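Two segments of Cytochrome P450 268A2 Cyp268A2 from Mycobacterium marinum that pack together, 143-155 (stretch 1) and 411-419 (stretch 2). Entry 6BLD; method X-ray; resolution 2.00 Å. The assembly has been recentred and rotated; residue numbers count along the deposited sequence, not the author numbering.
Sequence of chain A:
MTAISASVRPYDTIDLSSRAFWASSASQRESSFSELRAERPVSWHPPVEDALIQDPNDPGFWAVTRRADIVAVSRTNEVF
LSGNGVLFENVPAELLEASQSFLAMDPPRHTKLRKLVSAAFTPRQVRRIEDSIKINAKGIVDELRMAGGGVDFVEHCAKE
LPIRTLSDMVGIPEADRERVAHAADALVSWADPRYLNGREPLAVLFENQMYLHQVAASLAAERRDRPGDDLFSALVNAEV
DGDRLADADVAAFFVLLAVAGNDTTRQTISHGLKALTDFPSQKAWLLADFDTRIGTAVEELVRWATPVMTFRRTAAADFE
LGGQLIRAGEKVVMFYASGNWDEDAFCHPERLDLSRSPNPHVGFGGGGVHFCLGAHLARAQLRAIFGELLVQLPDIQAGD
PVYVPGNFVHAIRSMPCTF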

# COMPACT_ATOMS: atom_id res chain seq x y z
N GLU A 143 -19.94 1.54 16.61
CA GLU A 143 -19.97 0.09 16.83
C GLU A 143 -18.75 -0.39 17.60
O GLU A 143 -18.84 -1.35 18.37
N LEU A 144 -17.60 0.26 17.40
CA LEU A 144 -16.41 -0.08 18.18
C LEU A 144 -16.63 0.24 19.66
O LEU A 144 -16.22 -0.53 20.53
N ARG A 145 -17.27 1.38 19.95
CA ARG A 145 -17.53 1.75 21.33
C ARG A 145 -18.43 0.73 22.02
O ARG A 145 -18.20 0.37 23.17
N MET A 146 -19.48 0.27 21.32
CA MET A 146 -20.36 -0.75 21.88
C MET A 146 -19.65 -2.08 22.08
O MET A 146 -20.07 -2.88 22.92
N ALA A 147 -18.58 -2.34 21.32
CA ALA A 147 -17.82 -3.57 21.52
C ALA A 147 -17.05 -3.55 22.83
O ALA A 147 -16.75 -4.61 23.39
N GLY A 148 -16.73 -2.36 23.34
CA GLY A 148 -16.04 -2.23 24.61
C GLY A 148 -14.53 -2.28 24.47
O GLY A 148 -13.97 -2.65 23.43
N GLY A 149 -13.86 -1.89 25.55
CA GLY A 149 -12.41 -1.89 25.56
C GLY A 149 -11.83 -3.29 25.54
O GLY A 149 -12.48 -4.27 25.89
N GLY A 150 -10.57 -3.36 25.13
CA GLY A 150 -9.88 -4.63 25.01
C GLY A 150 -10.12 -5.37 23.72
O GLY A 150 -9.50 -6.42 23.51
N VAL A 151 -10.99 -4.86 22.85
CA VAL A 151 -11.28 -5.54 21.59
C VAL A 151 -10.20 -5.21 20.56
O VAL A 151 -9.45 -4.24 20.69
N ASP A 152 -10.11 -6.06 19.53
CA ASP A 152 -9.10 -5.88 18.49
C ASP A 152 -9.44 -4.67 17.64
O ASP A 152 -10.51 -4.61 17.02
N PHE A 153 -8.52 -3.70 17.60
CA PHE A 153 -8.75 -2.48 16.84
C PHE A 153 -8.71 -2.73 15.33
O PHE A 153 -9.36 -2.01 14.57
N VAL A 154 -7.96 -3.74 14.89
CA VAL A 154 -7.82 -4.00 13.46
C VAL A 154 -9.14 -4.50 12.88
O VAL A 154 -9.63 -3.99 11.87
N GLU A 155 -9.74 -5.51 13.52
CA GLU A 155 -10.95 -6.11 12.98
C GLU A 155 -12.18 -5.24 13.19
O GLU A 155 -13.09 -5.25 12.35
N ALA A 411 2.43 -4.18 7.98
CA ALA A 411 1.08 -4.51 8.41
C ALA A 411 1.04 -4.89 9.88
O ALA A 411 2.01 -5.42 10.44
N ILE A 412 -0.10 -4.62 10.51
CA ILE A 412 -0.39 -5.04 11.87
C ILE A 412 -1.50 -6.08 11.81
O ILE A 412 -2.62 -5.78 11.37
N ARG A 413 -1.19 -7.31 12.22
CA ARG A 413 -2.18 -8.38 12.18
C ARG A 413 -3.33 -8.11 13.14
O ARG A 413 -4.50 -8.16 12.76
N SER A 414 -3.01 -7.82 14.40
CA SER A 414 -4.02 -7.51 15.40
C SER A 414 -3.41 -6.56 16.42
O SER A 414 -2.19 -6.48 16.59
N MET A 415 -4.29 -5.84 17.12
CA MET A 415 -3.87 -4.85 18.10
C MET A 415 -5.04 -4.46 18.98
O MET A 415 -6.00 -3.84 18.50
N PRO A 416 -5.02 -4.82 20.26
CA PRO A 416 -6.11 -4.43 21.15
C PRO A 416 -6.10 -2.93 21.41
O PRO A 416 -5.08 -2.25 21.26
N CYS A 417 -7.27 -2.42 21.78
CA CYS A 417 -7.43 -1.01 22.08
C CYS A 417 -8.30 -0.85 23.32
O CYS A 417 -9.24 -1.63 23.53
N THR A 418 -7.98 0.15 24.13
CA THR A 418 -8.72 0.45 25.35
C THR A 418 -9.26 1.87 25.29
O THR A 418 -8.63 2.76 24.71
N PHE A 419 -10.43 2.07 25.88
CA PHE A 419 -11.04 3.40 25.95
C PHE A 419 -12.09 3.46 27.06
O PHE A 419 -13.02 4.26 27.00

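An acidic side chain can cap a helix and, at the same time, add to the backbone hydrogen bonds that join its segment to a distant one, with apolar groups packing alongside, and this pair of segments illustrates the principle. The polar anchor is Asp152, at the N-cap position. Its CA-to-CB bond points away from the second stretch, yet with chi1 t the carboxylate comes back to it: Asp152 OD1 accepts a nearly straight hydrogen bond from Met415 N at 2.8 Å. The same carboxylate caps the helix, Asp152 OD1 accepting a weak bond from Val154 N (3.2 Å) and Asp152 OD2 a bond from Glu155 N (3.0 Å). A water donates to both Asp152 OD2 (2.6 Å) and Arg413 O (2.9 Å), extending the link.

Apolar packing follows. Val154 (t) points toward the other stretch, its CG2 lying 4.0 Å from Ile412 CG2 and 4.3 Å from Met415 CB. Phe153 (t) sets CD2 3.6 Å from CE of Met415, whose chi1 and chi2 are t and chi3 p, while Cys417 (p) presents SG to the edge of the Phe153 ring. Cys417 SG also lies 4.1 Å from Leu144 CD1.

Aromatic contact closes the far end. Phe419 (p) brings the end of its ring close to Leu144, Arg145 and the glycines after the helix, with CE2 4.2 Å from Leu144 CG, and Gly149 CA sits over one face in a CH-pi contact.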

# COMPACT_ATOMS: atom_id res chain seq x y z
CB GLU A 143 -20.07 -0.64 15.49
CG GLU A 143 -21.41 -0.46 14.79
CD GLU A 143 -21.30 -0.63 13.28
OE1 GLU A 143 -21.97 0.12 12.55
OE2 GLU A 143 -20.53 -1.51 12.84
CB LEU A 144 -15.20 0.67 17.65
CG LEU A 144 -13.94 0.66 18.52
CD1 LEU A 144 -13.31 -0.72 18.53
CD2 LEU A 144 -12.94 1.71 18.06
CB ARG A 145 -18.15 3.14 21.39
CG ARG A 145 -18.25 3.72 22.79
CD ARG A 145 -19.13 4.96 22.81
NE ARG A 145 -20.54 4.61 22.89
CZ ARG A 145 -21.35 4.51 21.84
NH1 ARG A 145 -20.90 4.74 20.62
NH2 ARG A 145 -22.63 4.19 22.02
CB MET A 146 -21.58 -0.93 20.99
CG MET A 146 -22.30 0.36 20.64
SD MET A 146 -23.89 0.09 19.85
CE MET A 146 -23.53 -1.35 18.84
CB ALA A 147 -16.85 -3.79 20.35
CB VAL A 151 -12.68 -5.16 21.08
CG1 VAL A 151 -12.63 -3.88 20.26
CG2 VAL A 151 -13.28 -6.30 20.27
CB ASP A 152 -9.01 -7.14 17.63
CG ASP A 152 -8.09 -6.96 16.44
OD1 ASP A 152 -7.04 -6.30 16.59
OD2 ASP A 152 -8.41 -7.49 15.35
CB PHE A 153 -7.72 -1.42 17.23
CG PHE A 153 -7.88 -0.11 16.50
CD1 PHE A 153 -8.91 0.76 16.83
CD2 PHE A 153 -7.00 0.25 15.50
CE1 PHE A 153 -9.06 1.96 16.17
CE2 PHE A 153 -7.14 1.46 14.83
CZ PHE A 153 -8.17 2.31 15.17
CB VAL A 154 -6.68 -4.99 13.20
CG1 VAL A 154 -6.63 -5.36 11.72
CG2 VAL A 154 -5.35 -4.41 13.66
CB GLU A 155 -11.18 -7.49 13.60
CG GLU A 155 -12.01 -8.43 12.74
CD GLU A 155 -11.24 -8.96 11.54
OE1 GLU A 155 -10.00 -8.81 11.51
OE2 GLU A 155 -11.88 -9.52 10.63
CB ALA A 411 0.50 -5.65 7.57
CB ILE A 412 -0.79 -3.86 12.76
CG1 ILE A 412 0.40 -2.93 13.00
CG2 ILE A 412 -1.36 -4.35 14.08
CD1 ILE A 412 0.05 -1.66 13.75
CB ARG A 413 -1.52 -9.72 12.49
CG ARG A 413 -2.48 -10.90 12.57
CD ARG A 413 -3.26 -11.07 11.27
NE ARG A 413 -2.37 -11.23 10.12
CZ ARG A 413 -2.70 -10.90 8.87
NH1 ARG A 413 -3.90 -10.40 8.61
NH2 ARG A 413 -1.83 -11.07 7.89
CB SER A 414 -4.54 -8.78 16.08
OG SER A 414 -3.50 -9.47 16.73
CB MET A 415 -3.29 -3.62 17.40
CG MET A 415 -2.86 -2.50 18.33
SD MET A 415 -2.16 -1.10 17.44
CE MET A 415 -3.61 -0.45 16.62
CB PRO A 416 -5.82 -5.22 22.44
CG PRO A 416 -4.35 -5.46 22.40
CD PRO A 416 -3.98 -5.61 20.95
CB CYS A 417 -8.04 -0.24 20.90
SG CYS A 417 -9.74 -0.69 20.49
CB THR A 418 -7.83 0.29 26.59
OG1 THR A 418 -6.67 1.11 26.45
CG2 THR A 418 -7.41 -1.16 26.76
CB PHE A 419 -11.66 3.77 24.60
CG PHE A 419 -12.57 2.72 24.03
CD1 PHE A 419 -13.90 2.66 24.38
CD2 PHE A 419 -12.07 1.78 23.14
CE1 PHE A 419 -14.74 1.69 23.85
CE2 PHE A 419 -12.90 0.81 22.60
CZ PHE A 419 -14.23 0.76 22.96
O HOH W 1 -7.17 -8.95 13.63